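Local coordinates for protein histone acetyltransferase, ELP3 family (Methanocaldococcus infernus, PDB 6IA8) that catalyses formation of 5-carboxymethyluridine at the wobble position 34 of tRNA, using acetyl-CoA and radical S-adenosylmethionine chemistry, at residues K245-K250 with K430-E435; M441-L446 with I490-G495. All coordinates share one frame; numbering follows the deposited sequence.

From the N terminus, the chain runs through the radical SAM part, where 245-250 spans the turn between helix 234-245 and strand 250-255. Interaction 1 closes a long loop from this turn to 430-435, which lies between strands 418-427 and 440-448 of the acetyltransferase part. Interaction 2 opens only after that loop has closed: 441-446 pairs with 490-495 around a shorter excursion containing helix 469-484. The two loops therefore follow in series, neither nested nor crossed. The first ties the two catalytic domains together; the second joins two parallel neighbours, 440-448 and 489-492, within the acetyltransferase sheet. They meet where G248 O lies 2.6 Å from T493 OG1 and K250 NZ 2.7 Å from R444 O, both probable hydrogen bonds.

Interaction 1. Residues K245-K250 with K430-E435; sequences KDSGLK and KPFRKE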
loop_
_atom_site.group_PDB
_atom_site.type_symbol
_atom_site.label_atom_id
_atom_site.label_comp_id
_atom_site.label_asym_id
_atom_site.label_seq_id
_atom_site.Cartn_x
_atom_site.Cartn_y
_atom_site.Cartn_z
ATOM N N LYS A 245 10.641 6.401 3.181
ATOM C CA LYS A 245 9.895 7.514 3.753
ATOM C C LYS A 245 10.538 8.845 3.388
ATOM O O LYS A 245 9.843 9.802 3.038
ATOM C CB LYS A 245 9.831 7.368 5.266
ATOM C CG LYS A 245 8.861 6.299 5.826
ATOM C CD LYS A 245 7.408 6.574 5.419
ATOM C CE LYS A 245 6.471 5.669 6.220
ATOM N NZ LYS A 245 6.383 6.162 7.619
ATOM N N ASP A 246 11.872 8.927 3.460
ATOM C CA ASP A 246 12.574 10.167 3.160
ATOM C C ASP A 246 12.667 10.430 1.673
ATOM O O ASP A 246 13.202 11.464 1.294
ATOM C CB ASP A 246 13.975 10.155 3.800
ATOM C CG ASP A 246 13.909 10.409 5.306
ATOM O OD1 ASP A 246 12.896 11.031 5.766
ATOM O OD2 ASP A 246 14.859 10.015 6.010
ATOM N N SER A 247 12.180 9.524 0.829
ATOM C CA SER A 247 11.996 9.775 -0.591
ATOM C C SER A 247 10.525 9.975 -0.946
ATOM O O SER A 247 10.181 10.029 -2.127
ATOM C CB SER A 247 12.596 8.613 -1.378
ATOM O OG SER A 247 13.977 8.434 -1.039
ATOM N N GLY A 248 9.649 10.084 0.048
ATOM C CA GLY A 248 8.250 10.387 -0.198
ATOM C C GLY A 248 7.382 9.205 -0.574
ATOM O O GLY A 248 6.230 9.398 -0.980
ATOM N N LEU A 249 7.885 7.989 -0.469
ATOM C CA LEU A 249 7.125 6.848 -0.949
ATOM C C LEU A 249 6.243 6.287 0.166
ATOM O O LEU A 249 6.524 6.453 1.357
ATOM C CB LEU A 249 8.058 5.751 -1.486
ATOM C CG LEU A 249 8.720 6.137 -2.797
ATOM C CD1 LEU A 249 9.968 5.260 -3.082
ATOM C CD2 LEU A 249 7.755 5.980 -3.989
ATOM N N LYS A 250 5.175 5.596 -0.242
ATOM C CA LYS A 250 4.377 4.806 0.683
ATOM C C LYS A 250 5.053 3.478 0.952
ATOM O O LYS A 250 5.617 2.846 0.043
ATOM C CB LYS A 250 2.983 4.564 0.113
ATOM C CG LYS A 250 2.197 5.939 -0.042
ATOM C CD LYS A 250 0.930 5.794 -0.922
ATOM C CE LYS A 250 1.243 6.115 -2.381
ATOM N NZ LYS A 250 2.011 7.374 -2.586
ATOM N N LYS A 430 16.556 12.144 6.851
ATOM C CA LYS A 430 17.845 12.113 6.158
ATOM C C LYS A 430 17.596 11.772 4.693
ATOM O O LYS A 430 17.938 10.688 4.219
ATOM C CB LYS A 430 18.800 11.113 6.813
ATOM C CG LYS A 430 19.466 11.655 8.081
ATOM C CD LYS A 430 20.539 10.695 8.603
ATOM C CE LYS A 430 21.253 11.283 9.836
ATOM N NZ LYS A 430 22.526 10.549 10.140
ATOM N N PRO A 431 16.989 12.674 3.947
ATOM C CA PRO A 431 16.768 12.407 2.520
ATOM C C PRO A 431 18.065 12.445 1.735
ATOM O O PRO A 431 19.064 13.025 2.161
ATOM C CB PRO A 431 15.836 13.533 2.087
ATOM C CG PRO A 431 16.187 14.675 3.033
ATOM C CD PRO A 431 16.497 13.996 4.367
ATOM N N PHE A 432 18.047 11.778 0.580
ATOM C CA PHE A 432 19.166 11.782 -0.343
ATOM C C PHE A 432 18.800 12.272 -1.734
ATOM O O PHE A 432 19.701 12.545 -2.512
ATOM C CB PHE A 432 19.767 10.370 -0.475
ATOM C CG PHE A 432 18.786 9.348 -0.972
ATOM C CD1 PHE A 432 18.664 9.107 -2.332
ATOM C CD2 PHE A 432 17.947 8.661 -0.079
ATOM C CE1 PHE A 432 17.747 8.179 -2.795
ATOM C CE2 PHE A 432 17.019 7.736 -0.541
ATOM C CZ PHE A 432 16.932 7.495 -1.892
ATOM N N ARG A 433 17.521 12.350 -2.087
ATOM C CA ARG A 433 17.132 12.776 -3.425
ATOM C C ARG A 433 17.534 14.227 -3.642
ATOM O O ARG A 433 17.388 15.066 -2.743
ATOM C CB ARG A 433 15.619 12.626 -3.603
ATOM C CG ARG A 433 15.097 11.168 -3.806
ATOM C CD ARG A 433 15.612 10.591 -5.128
ATOM N NE ARG A 433 15.166 11.366 -6.288
ATOM C CZ ARG A 433 15.277 10.956 -7.554
ATOM N NH1 ARG A 433 15.796 9.768 -7.824
ATOM N NH2 ARG A 433 14.859 11.729 -8.548
ATOM N N LYS A 434 17.981 14.525 -4.865
ATOM C CA LYS A 434 18.458 15.860 -5.196
ATOM C C LYS A 434 17.382 16.910 -4.966
ATOM O O LYS A 434 17.694 18.050 -4.622
ATOM C CB LYS A 434 18.936 15.899 -6.654
ATOM C CG LYS A 434 17.961 15.258 -7.660
ATOM C CD LYS A 434 18.495 15.289 -9.098
ATOM C CE LYS A 434 18.429 16.691 -9.696
ATOM N NZ LYS A 434 18.717 16.688 -11.166
ATOM N N GLU A 435 16.112 16.563 -5.135
ATOM C CA GLU A 435 15.089 17.595 -5.055
ATOM C C GLU A 435 14.564 17.822 -3.644
ATOM O O GLU A 435 13.746 18.723 -3.450
ATOM C CB GLU A 435 13.936 17.275 -6.008
ATOM C CG GLU A 435 13.399 15.873 -5.966
ATOM C CD GLU A 435 14.168 14.878 -6.848
ATOM O OE1 GLU A 435 15.146 14.309 -6.352
ATOM O OE2 GLU A 435 13.763 14.590 -7.991
HETATM O O HOH W 1 15.387 10.989 -0.453
#
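The direct polar link is a hydrogen bond from the backbone N of K430 to D246 OD2, 2.8 Å long and nearly straight at 167°. The N-H comes from above the carboxylate plane, 63° out of it. The CB of D246 already points toward 430-435, and chi1 of -76° sets CG anti to the carbonyl carbon. OD1 also takes a salt bridge from R426, on strand 418-427, and a bond from Y429 N; OD2 has a second partner in Q242 of the preceding helix. An alanine here would probably leave the K430 N-H and the R426 charge without their mate and let the two loops shift against each other.

One water completes the polar part. It donates to D246 O at 2.8 Å and to S247 OG at 3.0 Å, and accepts from F432 N; it also sits above one face of the F432 ring, toward the rim. A small hydroxyl suits S247, since OG must fit close to the aromatic ring while bonding to L243 O in the last turn of helix 234-245.

That helix ends at the start of 245-250 in a Schellman motif: G248, at positive phi, is the C-prime residue, its N bonds to K245 O, and L249 N bonds to L244 O. The turn thus brings D246 and S247, from the radical SAM part, against a loop of the acetyltransferase part.

Van der Waals contact is modest. P431 CB, on a compact ring, packs on D246 O at 3.4 Å. F432 sets CE2 and CZ obliquely against S247 OG, each at 3.2 Å.

Within its own loop R433, bent at chi2 and chi3, grips E435 side-on: NE meets OE1 at 2.9 Å in a salt bridge, and NH2 meets OE2 almost in the guanidinium plane.

Interaction 2. Residues M441-L446 with I490-G495; sequences MLVRQL and ILVTSG
M441 O receives the N-H of L491 at 2.9 Å, the first of three backbone bonds joining neighbouring parallel strands in the mixed sheet of the GNAT acetyltransferase fold. V443 uses both its polar atoms: its N gives to L491 O at 2.8 Å, and its O accepts from T493 N at 3.0 Å. The short strand axes run 4.6 Å apart at 20°, and CA-H groups of I490, L442 and V492 add contacts to the same carbonyls.

Side chains sort onto two faces. L442 and L491 share one, CD2 of L442 reaching L491 CB. V443, I490 and V492, whose beta-branching suits the extended backbone, lie on the other; M441 starts there too, but its end turns away and the side chain touches A481. V492 also touches Y502, which by similarity binds acetyl-CoA.

Beyond V443 a classic beta bulge places R444 and Q445 both opposite R424; Q445 and L446 belong to the acetyl-CoA site inferred by similarity. R444 is buried, and its guanidinium has acidic mates in D283 and E406.

The shortest side-chain approach across the strands is between V443 and I490: with I490 CG1 anti to the backbone N (chi1 -179°), CD1 beyond it lies 3.6 Å from V443 CG2.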
loop_
_atom_site.group_PDB
_atom_site.type_symbol
_atom_site.label_atom_id
_atom_site.label_comp_id
_atom_site.label_asym_id
_atom_site.label_seq_id
_atom_site.Cartn_x
_atom_site.Cartn_y
_atom_site.Cartn_z
ATOM N N MET A 441 8.962 19.871 2.609
ATOM C CA MET A 441 7.972 18.968 3.182
ATOM C C MET A 441 7.468 18.029 2.090
ATOM O O MET A 441 7.362 18.421 0.928
ATOM C CB MET A 441 6.796 19.747 3.782
ATOM C CG MET A 441 6.149 19.081 4.992
ATOM S SD MET A 441 6.924 19.632 6.562
ATOM C CE MET A 441 5.920 18.683 7.686
ATOM N N LEU A 442 7.144 16.789 2.458
ATOM C CA LEU A 442 6.720 15.782 1.489
ATOM C C LEU A 442 5.256 15.391 1.683
ATOM O O LEU A 442 4.855 14.991 2.785
ATOM C CB LEU A 442 7.582 14.520 1.607
ATOM C CG LEU A 442 9.113 14.699 1.559
ATOM C CD1 LEU A 442 9.771 13.352 1.843
ATOM C CD2 LEU A 442 9.531 15.219 0.204
ATOM N N VAL A 443 4.478 15.454 0.601
ATOM C CA VAL A 443 3.142 14.865 0.559
ATOM C C VAL A 443 3.313 13.469 -0.027
ATOM O O VAL A 443 3.456 13.306 -1.234
ATOM C CB VAL A 443 2.165 15.704 -0.261
ATOM C CG1 VAL A 443 0.860 14.963 -0.348
ATOM C CG2 VAL A 443 1.988 17.076 0.399
ATOM N N ARG A 444 3.326 12.459 0.836
ATOM C CA ARG A 444 3.533 11.084 0.395
ATOM C C ARG A 444 2.278 10.436 -0.159
ATOM O O ARG A 444 2.376 9.489 -0.949
ATOM C CB ARG A 444 4.068 10.249 1.556
ATOM C CG ARG A 444 5.331 10.877 2.203
ATOM C CD ARG A 444 6.079 9.874 3.083
ATOM N NE ARG A 444 5.319 9.489 4.246
ATOM C CZ ARG A 444 4.640 8.359 4.390
ATOM N NH1 ARG A 444 3.954 8.170 5.514
ATOM N NH2 ARG A 444 4.681 7.418 3.452
ATOM N N GLN A 445 1.108 10.932 0.211
ATOM C CA GLN A 445 -0.122 10.365 -0.307
ATOM C C GLN A 445 -1.252 11.356 -0.095
ATOM O O GLN A 445 -1.291 12.024 0.932
ATOM C CB GLN A 445 -0.478 9.061 0.412
ATOM C CG GLN A 445 -1.805 8.419 -0.049
ATOM C CD GLN A 445 -1.946 6.973 0.391
ATOM O OE1 GLN A 445 -1.382 6.563 1.415
ATOM N NE2 GLN A 445 -2.661 6.169 -0.415
ATOM N N LEU A 446 -2.157 11.435 -1.063
ATOM C CA LEU A 446 -3.450 12.103 -0.929
ATOM C C LEU A 446 -4.474 11.118 -1.460
ATOM O O LEU A 446 -4.363 10.671 -2.606
ATOM C CB LEU A 446 -3.531 13.396 -1.733
ATOM C CG LEU A 446 -4.929 13.997 -1.866
ATOM C CD1 LEU A 446 -5.509 14.408 -0.514
ATOM C CD2 LEU A 446 -4.886 15.192 -2.825
ATOM N N ILE A 490 7.133 22.235 -1.097
ATOM C CA ILE A 490 6.380 21.033 -0.796
ATOM C C ILE A 490 6.419 20.174 -2.050
ATOM O O ILE A 490 6.259 20.691 -3.162
ATOM C CB ILE A 490 4.950 21.391 -0.345
ATOM C CG1 ILE A 490 4.151 20.150 -0.010
ATOM C CG2 ILE A 490 4.221 22.228 -1.373
ATOM C CD1 ILE A 490 2.986 20.468 0.946
ATOM N N LEU A 491 6.735 18.892 -1.880
ATOM C CA LEU A 491 6.848 17.955 -2.992
ATOM C C LEU A 491 5.829 16.839 -2.835
ATOM O O LEU A 491 5.760 16.211 -1.776
ATOM C CB LEU A 491 8.251 17.348 -3.052
ATOM C CG LEU A 491 9.412 18.261 -3.409
ATOM C CD1 LEU A 491 10.721 17.457 -3.309
ATOM C CD2 LEU A 491 9.237 18.856 -4.769
ATOM N N VAL A 492 5.097 16.541 -3.909
ATOM C CA VAL A 492 4.061 15.520 -3.902
ATOM C C VAL A 492 4.577 14.304 -4.658
ATOM O O VAL A 492 5.075 14.434 -5.784
ATOM C CB VAL A 492 2.765 16.037 -4.542
ATOM C CG1 VAL A 492 1.712 14.959 -4.509
ATOM C CG2 VAL A 492 2.315 17.301 -3.848
ATOM N N THR A 493 4.488 13.136 -4.025
ATOM C CA THR A 493 4.634 11.858 -4.719
ATOM C C THR A 493 3.330 11.599 -5.462
ATOM O O THR A 493 2.285 11.395 -4.844
ATOM C CB THR A 493 4.941 10.728 -3.740
ATOM O OG1 THR A 493 6.044 11.125 -2.901
ATOM C CG2 THR A 493 5.293 9.463 -4.494
ATOM N N SER A 494 3.374 11.664 -6.781
ATOM C CA SER A 494 2.181 11.602 -7.609
ATOM C C SER A 494 2.275 10.407 -8.537
ATOM O O SER A 494 3.320 10.189 -9.154
ATOM C CB SER A 494 2.040 12.881 -8.452
ATOM O OG SER A 494 0.987 12.794 -9.406
ATOM N N GLY A 495 1.179 9.672 -8.680
ATOM C CA GLY A 495 1.101 8.704 -9.755
ATOM C C GLY A 495 1.202 9.391 -11.105
ATOM O O GLY A 495 0.882 10.579 -11.254
#